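Local coordinates for protein probable endonuclease 4 (Thermotoga maritima, PDB 4HNO) that probably cleaves DNA at apurinic or apyrimidinic sites during base excision repair, as a metal-dependent endonuclease IV that leaves a 3'-hydroxyl and a 5'-terminal sugar phosphate, at residues A[134-139]-A[168-173]; A[141-146]-A[173-178]. All blocks are in the same frame, centred on the assembly; numbering follows the deposited sequence. Where two conformers were deposited one is given.

Interaction 1. Residues A[134-139]-A[168-173]; sequences EVLNNT and DLVDQR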
ATOM      1  N   GLU A 134       9.047  -7.593  16.904  1.00  8.27           N
ATOM      2  CA  GLU A 134       9.769  -6.590  17.667  0.75  8.47           C
ATOM      3  C   GLU A 134       9.103  -5.226  17.531  1.00  8.42           C
ATOM      4  O   GLU A 134       9.022  -4.468  18.500  1.00  9.98           O
ATOM      5  CB  GLU A 134      11.229  -6.500  17.232  0.75  9.24           C
ATOM      6  CG  GLU A 134      12.024  -7.683  17.637  0.75 11.26           C
ATOM      7  CD  GLU A 134      11.889  -7.972  19.121  0.75 19.98           C
ATOM      8  OE1 GLU A 134      12.162  -7.053  19.929  0.75 16.85           O
ATOM      9  OE2 GLU A 134      11.469  -9.094  19.487  0.75 31.80           O
ATOM     10  N   VAL A 135       8.616  -4.896  16.345  1.00  7.78           N
ATOM     11  CA  VAL A 135       7.963  -3.610  16.148  1.00  7.71           C
ATOM     12  C   VAL A 135       6.607  -3.563  16.843  1.00  7.68           C
ATOM     13  O   VAL A 135       6.320  -2.642  17.616  1.00  8.23           O
ATOM     14  CB  VAL A 135       7.833  -3.297  14.658  1.00  8.19           C
ATOM     15  CG1 VAL A 135       7.014  -2.049  14.413  1.00  8.92           C
ATOM     16  CG2 VAL A 135       9.221  -3.184  14.013  1.00  9.40           C
ATOM     17  N   LEU A 136       5.757  -4.542  16.551  1.00  7.53           N
ATOM     18  CA  LEU A 136       4.395  -4.522  17.079  1.00  7.34           C
ATOM     19  C   LEU A 136       4.384  -4.665  18.594  1.00  7.61           C
ATOM     20  O   LEU A 136       3.576  -4.031  19.267  1.00  8.29           O
ATOM     21  CB  LEU A 136       3.558  -5.599  16.407  1.00  8.16           C
ATOM     22  CG  LEU A 136       3.291  -5.344  14.922  1.00  8.73           C
ATOM     23  CD1 LEU A 136       2.642  -6.575  14.320  1.00 10.45           C
ATOM     24  CD2 LEU A 136       2.444  -4.105  14.690  1.00  9.92           C
ATOM     25  N   ASN A 137       5.258  -5.507  19.141  1.00  8.13           N
ATOM     26  CA  ASN A 137       5.251  -5.754  20.566  1.00  8.76           C
ATOM     27  C   ASN A 137       5.861  -4.619  21.372  1.00  9.32           C
ATOM     28  O   ASN A 137       5.862  -4.685  22.600  1.00 11.95           O
ATOM     29  CB  ASN A 137       5.953  -7.078  20.911  1.00  9.43           C
ATOM     30  CG  ASN A 137       5.207  -8.312  20.408  1.00  9.56           C
ATOM     31  OD1 ASN A 137       3.992  -8.301  20.163  1.00 10.54           O
ATOM     32  ND2 ASN A 137       5.928  -9.410  20.298  1.00 10.56           N
ATOM     33  N   ASN A 138       6.340  -3.572  20.708  1.00  8.70           N
ATOM     34  CA  ASN A 138       6.905  -2.405  21.365  1.00  8.94           C
ATOM     35  C   ASN A 138       6.231  -1.105  20.938  1.00  9.01           C
ATOM     36  O   ASN A 138       6.753  -0.028  21.195  1.00 10.77           O
ATOM     37  CB  ASN A 138       8.418  -2.344  21.151  1.00  9.90           C
ATOM     38  CG  ASN A 138       9.125  -3.398  21.936  1.00 11.12           C
ATOM     39  OD1 ASN A 138       9.231  -3.301  23.159  1.00 13.43           O
ATOM     40  ND2 ASN A 138       9.580  -4.430  21.265  1.00 12.13           N
ATOM     41  N   THR A 139       5.051  -1.225  20.323  1.00  8.19           N
ATOM     42  CA  THR A 139       4.255  -0.089  19.903  1.00  8.36           C
ATOM     43  C   THR A 139       2.782  -0.445  20.131  1.00  8.25           C
ATOM     44  O   THR A 139       2.449  -1.595  20.402  1.00  8.69           O
ATOM     45  CB  THR A 139       4.455   0.236  18.425  1.00  8.74           C
ATOM     46  OG1 THR A 139       4.078  -0.884  17.629  1.00  8.36           O
ATOM     47  CG2 THR A 139       5.886   0.661  18.108  1.00  9.48           C
ATOM     48  N   ASP A 168       0.233 -15.099   9.682  1.00  9.75           N
ATOM     49  CA  ASP A 168      -0.271 -16.112  10.584  1.00 11.25           C
ATOM     50  C   ASP A 168       0.737 -16.462  11.693  1.00 12.01           C
ATOM     51  O   ASP A 168       0.350 -17.024  12.710  1.00 15.20           O
ATOM     52  CB  ASP A 168      -0.705 -17.347   9.807  1.00 12.13           C
ATOM     53  CG  ASP A 168      -2.025 -17.146   9.064  1.00 12.16           C
ATOM     54  OD1 ASP A 168      -2.648 -16.067   9.206  1.00 13.49           O
ATOM     55  OD2 ASP A 168      -2.430 -18.080   8.345  1.00 15.35           O
ATOM     56  N   LEU A 169       2.000 -16.088  11.524  1.00 10.11           N
ATOM     57  CA  LEU A 169       3.017 -16.333  12.536  1.00 11.08           C
ATOM     58  C   LEU A 169       3.230 -15.161  13.491  1.00 10.48           C
ATOM     59  O   LEU A 169       3.865 -15.351  14.516  1.00 14.02           O
ATOM     60  CB  LEU A 169       4.355 -16.676  11.871  1.00 11.09           C
ATOM     61  CG  LEU A 169       4.430 -18.068  11.243  1.00 13.17           C
ATOM     62  CD1 LEU A 169       5.619 -18.147  10.302  1.00 14.45           C
ATOM     63  CD2 LEU A 169       4.536 -19.134  12.328  1.00 17.15           C
ATOM     64  N   VAL A 170       2.759 -13.966  13.161  0.94  8.92           N
ATOM     65  CA  VAL A 170       3.005 -12.784  13.985  0.94  8.74           C
ATOM     66  C   VAL A 170       2.149 -12.818  15.246  0.94  9.14           C
ATOM     67  O   VAL A 170       0.977 -13.198  15.202  0.94 11.43           O
ATOM     68  CB  VAL A 170       2.720 -11.517  13.145  0.94  9.47           C
ATOM     69  CG1 VAL A 170       2.685 -10.239  13.968  0.94 10.80           C
ATOM     70  CG2 VAL A 170       3.752 -11.388  12.045  0.94 10.15           C
ATOM     71  N   ASP A 171       2.715 -12.387  16.367  1.00  8.82           N
ATOM     72  CA  ASP A 171       1.989 -12.447  17.635  1.00  9.35           C
ATOM     73  C   ASP A 171       0.713 -11.594  17.582  1.00  9.10           C
ATOM     74  O   ASP A 171      -0.390 -12.048  17.921  1.00 11.88           O
ATOM     75  CB  ASP A 171       2.855 -11.939  18.789  1.00 10.09           C
ATOM     76  CG  ASP A 171       4.092 -12.742  19.067  1.00 10.78           C
ATOM     77  OD1 ASP A 171       4.118 -13.934  18.770  1.00 12.65           O
ATOM     78  OD2 ASP A 171       5.034 -12.145  19.659  1.00 12.66           O
ATOM     79  N   GLN A 172       0.841 -10.364  17.122  1.00  8.78           N
ATOM     80  CA  GLN A 172      -0.277  -9.414  17.077  1.00  8.88           C
ATOM     81  C   GLN A 172      -0.863  -9.370  15.676  1.00  8.76           C
ATOM     82  O   GLN A 172      -0.835  -8.356  14.985  1.00  8.95           O
ATOM     83  CB  GLN A 172       0.147  -8.032  17.564  1.00  8.78           C
ATOM     84  CG  GLN A 172       0.522  -8.063  19.033  1.00  8.75           C
ATOM     85  CD  GLN A 172       0.669  -6.698  19.648  1.00  8.24           C
ATOM     86  OE1 GLN A 172      -0.214  -5.837  19.518  1.00  9.18           O
ATOM     87  NE2 GLN A 172       1.773  -6.465  20.315  1.00  9.36           N
ATOM     88  N   ARG A 173      -1.444 -10.494  15.269  1.00 10.28           N
ATOM     89  CA  ARG A 173      -1.951 -10.602  13.921  1.00 10.93           C
ATOM     90  C   ARG A 173      -3.129  -9.666  13.663  1.00  9.23           C
ATOM     91  O   ARG A 173      -3.376  -9.325  12.493  1.00  9.28           O
ATOM     92  CB  ARG A 173      -2.250 -12.030  13.551  1.00 15.60           C
ATOM     93  CG  ARG A 173      -3.252 -12.674  14.380  1.00 18.36           C
ATOM     94  CD  ARG A 173      -3.399 -14.130  13.997  1.00 18.25           C
ATOM     95  NE  ARG A 173      -4.357 -14.740  14.897  1.00 18.47           N
ATOM     96  CZ  ARG A 173      -4.056 -15.300  16.061  1.00 19.25           C
ATOM     97  NH1 ARG A 173      -2.809 -15.373  16.494  1.00 19.78           N
ATOM     98  NH2 ARG A 173      -5.023 -15.789  16.811  1.00 20.60           N
TER
HETATM   99  O   HOH W   1       3.483  -9.053  17.224  0.78  8.82           O

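Interaction 2. Residues A[141-146]-A[173-178]; sequences GVVILL and RDRVAI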
ATOM      1  N   GLY A 141      -1.402   0.449  18.526  1.00 10.42           N
ATOM      2  CA  GLY A 141      -2.416   1.133  17.751  1.00 11.74           C
ATOM      3  C   GLY A 141      -2.290   0.868  16.263  1.00 11.28           C
ATOM      4  O   GLY A 141      -3.169   0.329  15.602  1.00 12.16           O
ATOM      5  N   VAL A 142      -1.166   1.279  15.700  1.00  8.15           N
ATOM      6  CA  VAL A 142      -0.960   1.279  14.270  1.00  7.92           C
ATOM      7  C   VAL A 142      -0.995  -0.155  13.758  1.00  7.61           C
ATOM      8  O   VAL A 142      -0.421  -1.060  14.372  1.00  8.57           O
ATOM      9  CB  VAL A 142       0.383   1.966  13.921  1.00  8.13           C
ATOM     10  CG1 VAL A 142       0.688   1.873  12.435  1.00  9.61           C
ATOM     11  CG2 VAL A 142       0.370   3.417  14.360  1.00  9.48           C
ATOM     12  N   VAL A 143      -1.659  -0.332  12.625  1.00  7.72           N
ATOM     13  CA  VAL A 143      -1.737  -1.596  11.915  1.00  7.82           C
ATOM     14  C   VAL A 143      -0.758  -1.561  10.755  1.00  7.47           C
ATOM     15  O   VAL A 143      -0.740  -0.601   9.989  1.00  8.50           O
ATOM     16  CB  VAL A 143      -3.183  -1.800  11.408  1.00  8.63           C
ATOM     17  CG1 VAL A 143      -3.294  -2.996  10.465  1.00  9.62           C
ATOM     18  CG2 VAL A 143      -4.141  -1.956  12.597  1.00  9.53           C
ATOM     19  N   ILE A 144       0.059  -2.607  10.651  1.00  7.53           N
ATOM     20  CA  ILE A 144       0.976  -2.756   9.535  1.00  7.46           C
ATOM     21  C   ILE A 144       0.264  -3.485   8.409  1.00  7.66           C
ATOM     22  O   ILE A 144      -0.349  -4.539   8.626  1.00  8.86           O
ATOM     23  CB  ILE A 144       2.249  -3.474   9.972  1.00  8.66           C
ATOM     24  CG1 ILE A 144       3.008  -2.540  10.936  1.00 11.24           C
ATOM     25  CG2 ILE A 144       3.102  -3.843   8.767  1.00 10.20           C
ATOM     26  CD1 ILE A 144       4.243  -3.091  11.572  1.00 12.44           C
ATOM     27  N   LEU A 145       0.338  -2.918   7.211  1.00  7.40           N
ATOM     28  CA  LEU A 145      -0.217  -3.547   6.013  1.00  7.46           C
ATOM     29  C   LEU A 145       0.931  -4.189   5.245  1.00  7.43           C
ATOM     30  O   LEU A 145       1.931  -3.535   4.964  1.00  9.03           O
ATOM     31  CB  LEU A 145      -0.921  -2.528   5.125  1.00  7.73           C
ATOM     32  CG  LEU A 145      -2.013  -1.724   5.822  1.00  7.94           C
ATOM     33  CD1 LEU A 145      -2.651  -0.734   4.858  1.00  8.68           C
ATOM     34  CD2 LEU A 145      -3.061  -2.639   6.425  1.00  8.63           C
ATOM     35  N   LEU A 146       0.764  -5.462   4.900  1.00  7.37           N
ATOM     36  CA  LEU A 146       1.693  -6.147   4.021  1.00  7.31           C
ATOM     37  C   LEU A 146       1.181  -5.999   2.598  1.00  7.24           C
ATOM     38  O   LEU A 146       0.043  -6.377   2.307  1.00  7.93           O
ATOM     39  CB  LEU A 146       1.789  -7.623   4.357  1.00  7.91           C
ATOM     40  CG  LEU A 146       2.136  -7.967   5.788  1.00  8.78           C
ATOM     41  CD1 LEU A 146       2.131  -9.475   5.980  1.00 10.02           C
ATOM     42  CD2 LEU A 146       3.469  -7.368   6.203  1.00 11.72           C
ATOM     43  N   ARG A 173      -1.444 -10.494  15.269  1.00 10.28           N
ATOM     44  CA  ARG A 173      -1.951 -10.602  13.921  1.00 10.93           C
ATOM     45  C   ARG A 173      -3.129  -9.666  13.663  1.00  9.23           C
ATOM     46  O   ARG A 173      -3.376  -9.325  12.493  1.00  9.28           O
ATOM     47  CB  ARG A 173      -2.250 -12.030  13.551  1.00 15.60           C
ATOM     48  CG  ARG A 173      -3.252 -12.674  14.380  1.00 18.36           C
ATOM     49  CD  ARG A 173      -3.399 -14.130  13.997  1.00 18.25           C
ATOM     50  NE  ARG A 173      -4.357 -14.740  14.897  1.00 18.47           N
ATOM     51  CZ  ARG A 173      -4.056 -15.300  16.061  1.00 19.25           C
ATOM     52  NH1 ARG A 173      -2.809 -15.373  16.494  1.00 19.78           N
ATOM     53  NH2 ARG A 173      -5.023 -15.789  16.811  1.00 20.60           N
ATOM     54  N   ASP A 174      -3.834  -9.197  14.685  1.00  9.53           N
ATOM     55  CA  ASP A 174      -4.876  -8.212  14.445  1.00 10.15           C
ATOM     56  C   ASP A 174      -4.300  -6.859  14.002  1.00  9.50           C
ATOM     57  O   ASP A 174      -5.023  -6.010  13.475  1.00 11.30           O
ATOM     58  CB  ASP A 174      -5.756  -7.989  15.690  1.00 12.54           C
ATOM     59  CG  ASP A 174      -6.609  -9.180  16.059  1.00 15.88           C
ATOM     60  OD1 ASP A 174      -6.704 -10.119  15.261  1.00 19.46           O
ATOM     61  OD2 ASP A 174      -7.212  -9.168  17.149  1.00 16.92           O
ATOM     62  N   ARG A 175      -2.998  -6.660  14.210  1.00  8.36           N
ATOM     63  CA  ARG A 175      -2.314  -5.461  13.744  1.00  8.28           C
ATOM     64  C   ARG A 175      -1.497  -5.717  12.485  1.00  8.14           C
ATOM     65  O   ARG A 175      -0.623  -4.926  12.152  1.00  9.13           O
ATOM     66  CB  ARG A 175      -1.487  -4.850  14.859  1.00  8.54           C
ATOM     67  CG  ARG A 175      -2.353  -4.237  15.947  1.00  9.07           C
ATOM     68  CD  ARG A 175      -1.538  -3.773  17.129  1.00  9.16           C
ATOM     69  NE  ARG A 175      -0.612  -2.727  16.730  1.00  8.25           N
ATOM     70  CZ  ARG A 175       0.544  -2.469  17.329  1.00  8.24           C
ATOM     71  NH1 ARG A 175       1.282  -1.467  16.883  1.00  8.60           N
ATOM     72  NH2 ARG A 175       0.946  -3.192  18.363  1.00  8.87           N
ATOM     73  N   VAL A 176      -1.872  -6.758  11.737  1.00  7.99           N
ATOM     74  CA  VAL A 176      -1.317  -6.991  10.406  1.00  8.05           C
ATOM     75  C   VAL A 176      -2.502  -7.158   9.461  1.00  8.03           C
ATOM     76  O   VAL A 176      -3.384  -8.004   9.682  1.00  8.61           O
ATOM     77  CB  VAL A 176      -0.432  -8.233  10.370  1.00  8.56           C
ATOM     78  CG1 VAL A 176       0.125  -8.456   8.965  1.00  9.55           C
ATOM     79  CG2 VAL A 176       0.703  -8.110  11.367  1.00 10.07           C
ATOM     80  N   ALA A 177      -2.507  -6.388   8.386  1.00  7.96           N
ATOM     81  CA  ALA A 177      -3.535  -6.520   7.363  1.00  8.08           C
ATOM     82  C   ALA A 177      -2.852  -6.401   5.996  1.00  7.67           C
ATOM     83  O   ALA A 177      -1.630  -6.559   5.926  1.00  8.10           O
ATOM     84  CB  ALA A 177      -4.696  -5.558   7.609  1.00  8.74           C
ATOM     85  N   ILE A 178      -3.615  -6.194   4.931  1.00  7.97           N
ATOM     86  CA  ILE A 178      -3.127  -6.402   3.585  1.00  8.21           C
ATOM     87  C   ILE A 178      -3.448  -5.214   2.687  1.00  7.77           C
ATOM     88  O   ILE A 178      -4.532  -4.624   2.748  1.00  8.66           O
ATOM     89  CB  ILE A 178      -3.775  -7.703   3.017  1.00  9.82           C
ATOM     90  CG1 ILE A 178      -3.491  -8.923   3.902  1.00 10.27           C
ATOM     91  CG2 ILE A 178      -3.403  -7.955   1.562  1.00 10.72           C
ATOM     92  CD1 ILE A 178      -2.049  -9.311   3.970  1.00 10.97           C
TER

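Interaction 1. Residues A[134-139]-A[168-173]
Leu136 and Gln172 bring the two backbones closest, their CA atoms 6.8 Å apart, where helix 121-136 ends in a type I beta turn from Leu136 to Thr139 and the loop after helix 160-169 runs past it. The polar part of the contact is centred on the Asn137 amide, which uses both its ends. Its ND2 gives a nearly straight bond to Asp171 OD2 (2.9 Å, 166°), taken on the anti lone pair of that oxygen, with amide and carboxylate almost coplanar. On the other branch, Asn137 OD1 accepts from Gln172 NE2 at 2.9 Å, in the carbonyl plane and on a lone pair; the two amide planes are only 15° apart. Water 1 adds a third link, donating to Asn137 OD1 and accepting from the backbone N of Gln172. Bonds at both ends of the amide thus fix its rotation. Gln172 stays extended beyond CG (chi2 -168°), which carries its CD out toward the helix end; its OE1 accepts from Arg175 NH2. Next to this polar network, Leu136 and Val170 form a small buried apolar pair: Leu136 CD1 meets Val170 CG1 at 3.7 Å, the two side chains crossing at about a right angle. Within the turn, Thr139 OG1 and Asn138 N reach Val135 O from opposite faces of its carbonyl plane. Away from the metal sites, the arrangement joins the end of helix 121-136 and its turn to the loop that follows helix 160-169, on the outer layer of a TIM barrel, where each chain turns back toward its next strand.

Interaction 2. Residues A[141-146]-A[173-178]
Strands 143-147 and 176-181 lie side by side as neighbouring parallel strands of the TIM barrel, with Ile144 paired to Val176, Leu145 to Ala177 and Leu146 to Ile178. The axes of the short strand segments approach to 4.4 Å and are inclined at 39°, in keeping with the twist of a closed barrel. Three backbone hydrogen bonds join them: Ile144 N to Arg175 O, Ala177 N to Ile144 O, and Leu146 N to Ala177 O, the last at 2.8 Å. CA-H...O contacts supplement them, the shortest from Val176 CA to Ile144 O at 3.2 Å.

Apolar packing occupies both faces of the sheet. On the face of Leu145 and Ala177, Leu145 CD2 presses on Ala177 CB at 3.5 Å, and Val143 CG1 approaches the same methyl from farther off. The side chain of Leu145 comes to about 9 Å from a bound zinc ion, and Glu147, just beyond the segment, is a metal ligand. On the face of Ile144, Val176, Leu146 and Ile178, helix 121-136 covers Ile144, for example through Leu132 and Val135. With chi1 at 180°, Val176 CG1 lies anti to the backbone N, and this methyl is the one that meets Leu146 CD1, at 3.7 Å.

The remaining interaction is polar, at the N-terminal entrance to the strands. Arg175 bends at chi3 (62°), placing NE near the 141-146 backbone, and Gly141 N sits over one face of the guanidinium, offset toward its rim. Arg175 donates two hydrogen bonds, both bent, side-on to Val142 O: NE stands above the carbonyl plane at 2.9 Å, whereas NH1, at 3.1 Å, lies in that plane on a lone pair.

The two contacts have centres 9 Å apart and alternate along the chain: helix 121-136 leads into strand 143-147, and helix 160-169 into strand 176-181. Interaction 1 thus joins the exits of the two helices, interaction 2 the strands that follow, in one sector of the TIM barrel. Arg175 connects the layers: probable hydrogen bonds run from its NH2 to Leu136 O and from its NH1 to Thr139 OG1. Leu136 continues the packing inward, CD2 against Ile144 CD1 at 3.7 Å and CD1 against Val176 CG2 at 3.9 Å. The helix exits are therefore tied directly to the strands, whose C-terminal residues, Glu147 and Asp181, are metal ligands.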